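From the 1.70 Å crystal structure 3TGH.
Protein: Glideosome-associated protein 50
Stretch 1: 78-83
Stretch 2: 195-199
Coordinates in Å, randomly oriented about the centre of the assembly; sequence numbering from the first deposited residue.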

# COMPACT_ATOMS: atom_id res chain seq x y z
N THR A 78 1.92 0.59 6.64
CA THR A 78 2.75 1.35 5.74
C THR A 78 4.00 0.60 5.29
O THR A 78 4.34 -0.46 5.81
CB THR A 78 3.09 2.73 6.33
OG1 THR A 78 3.67 3.53 5.29
CG2 THR A 78 4.06 2.61 7.49
N VAL A 79 4.63 1.14 4.25
CA VAL A 79 5.92 0.68 3.77
C VAL A 79 6.78 1.91 3.51
O VAL A 79 6.28 3.03 3.48
CB VAL A 79 5.81 -0.09 2.43
CG1 VAL A 79 5.06 -1.39 2.62
CG2 VAL A 79 5.12 0.78 1.37
N LEU A 80 8.07 1.67 3.32
CA LEU A 80 9.00 2.73 2.97
C LEU A 80 9.07 2.90 1.46
O LEU A 80 8.97 1.94 0.69
CB LEU A 80 10.39 2.42 3.49
CG LEU A 80 10.78 3.01 4.86
CD1 LEU A 80 9.63 3.22 5.82
CD2 LEU A 80 11.92 2.26 5.46
N GLY A 81 9.29 4.14 1.05
CA GLY A 81 9.65 4.44 -0.32
C GLY A 81 11.04 5.04 -0.36
O GLY A 81 11.71 5.18 0.67
N THR A 82 11.49 5.40 -1.55
CA THR A 82 12.86 5.86 -1.72
C THR A 82 13.18 7.10 -0.90
O THR A 82 14.31 7.27 -0.46
CB THR A 82 13.19 6.12 -3.20
OG1 THR A 82 12.25 7.05 -3.74
CG2 THR A 82 13.12 4.82 -3.99
N ARG A 83 12.19 7.97 -0.70
CA ARG A 83 12.38 9.18 0.10
C ARG A 83 12.65 8.87 1.58
O ARG A 83 13.36 9.62 2.25
CB ARG A 83 11.16 10.10 -0.00
CG ARG A 83 10.77 10.52 -1.42
CD ARG A 83 11.84 11.29 -2.16
NE ARG A 83 12.12 12.59 -1.54
CZ ARG A 83 12.78 13.59 -2.13
NH1 ARG A 83 13.23 13.48 -3.37
NH2 ARG A 83 12.97 14.73 -1.46
N VAL A 195 -1.42 -6.18 -3.20
CA VAL A 195 -0.02 -5.89 -2.91
C VAL A 195 0.16 -4.37 -2.86
O VAL A 195 -0.44 -3.64 -3.65
CB VAL A 195 0.90 -6.53 -3.97
CG1 VAL A 195 2.37 -6.25 -3.66
CG2 VAL A 195 0.65 -8.05 -4.07
N VAL A 196 0.97 -3.91 -1.90
CA VAL A 196 1.19 -2.49 -1.65
C VAL A 196 2.69 -2.22 -1.65
O VAL A 196 3.44 -2.92 -0.96
CB VAL A 196 0.61 -2.09 -0.27
CG1 VAL A 196 0.90 -0.62 0.04
CG2 VAL A 196 -0.89 -2.37 -0.21
N GLY A 197 3.14 -1.22 -2.41
CA GLY A 197 4.55 -0.88 -2.49
C GLY A 197 4.76 0.57 -2.87
O GLY A 197 3.80 1.35 -2.98
N ASP A 198 6.02 0.93 -3.10
CA ASP A 198 6.37 2.31 -3.47
C ASP A 198 6.36 2.49 -5.01
O ASP A 198 5.53 3.22 -5.55
CB ASP A 198 7.73 2.68 -2.87
CG ASP A 198 8.24 4.03 -3.37
OD1 ASP A 198 7.42 4.95 -3.54
OD2 ASP A 198 9.46 4.16 -3.57
N GLN A 199 7.27 1.82 -5.69
CA GLN A 199 7.47 1.99 -7.13
C GLN A 199 6.44 1.20 -7.97
O GLN A 199 6.31 -0.01 -7.82
CB GLN A 199 8.89 1.57 -7.51
CG GLN A 199 9.19 1.53 -8.99
CD GLN A 199 9.14 2.89 -9.64
OE1 GLN A 199 9.82 3.82 -9.22
NE2 GLN A 199 8.33 3.01 -10.70
O HOH W 1 7.88 -0.09 -1.04

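Contact between residues 78-83 and 195-199 of glideosome-associated protein 50, two segments of one chain that lie more than a hundred residues apart in sequence. Their touching parts run in nearly the same direction, with end-to-end vectors 19° apart, and together they bury 204 Å² of surface. The segments draw closer along their length: the CA atoms of Val-79 and Gly-197 are 6.6 Å apart, those of Gly-81 and Asp-198 only 5.0 Å. At the wider end Val-79 packs over the backbone of Val-196 and Gly-197; at the narrower one an aspartate is set against a glycine.

Thr-78 opens the first segment with its CA-to-CB bond pointing away from the second; it is buried, makes no contact here, and its OG1 is hydrogen-bonded elsewhere in the structure. Val-79 reverses that orientation. Its CA-to-CB bond points toward the partner segment, and with chi1 in the m rotamer its two methyls reach neighbouring residues: CG1 lies 4.2 Å from the backbone O of Val-196, and CG2 lies 4.2 Å from CA of Gly-197. These are packing distances, and the contact is apolar in character on the Val-79 side. Val-196, the last residue of a strand that begins earlier in the chain, also directs its CA-to-CB bond toward the first segment, but its side chain stays 4.6 Å off, measured from Val-196 CG1 to Val-79 CG2. Gly-197 has no side chain, and Val-79 meets its CA directly; a CB there would point away from the first segment.

The CA-to-CB bond of Leu-80 points away, and the residue's contribution is made by the main chain. Its carbonyl O sits 3.8 Å from CB of Asp-198 and accepts a hydrogen bond from water 1 at 2.9 Å from the water O. Asp-198 N donates a weak hydrogen bond to the O of water 1, at 3.0 Å, so the water links the two backbones where they do not bond directly.

At Gly-81 the approach is tight. Its CA is 3.3 Å from OD2 of Asp-198, and a CB built in ideal geometry would point toward the second segment and come within 2.8 Å of Asp-198 CG, a clash. The absence of a side chain thus leaves room for the carboxylate to lie against the backbone.

That carboxylate reaches on to Thr-82, whose backbone N donates a hydrogen bond to Asp-198 OD2 at 3.1 Å, with an N-H...O angle of 148°. It is the only direct hydrogen bond between the segments. Asp-198, with chi1 in the t rotamer, is the residue most covered by the opposing segment, and both its carboxylate oxygens have further hydrogen bonds elsewhere in the structure. Thr-82, whose CA-to-CB bond points sideways and whose chi1 is p, adds a lighter touch, its CG2 lying 3.7 Å from Asp-198 OD2. Arg-83 ends the segment outside the contact: its CA-to-CB bond points sideways, the end of its side chain leads away, and NE and NH2 are hydrogen-bonded elsewhere.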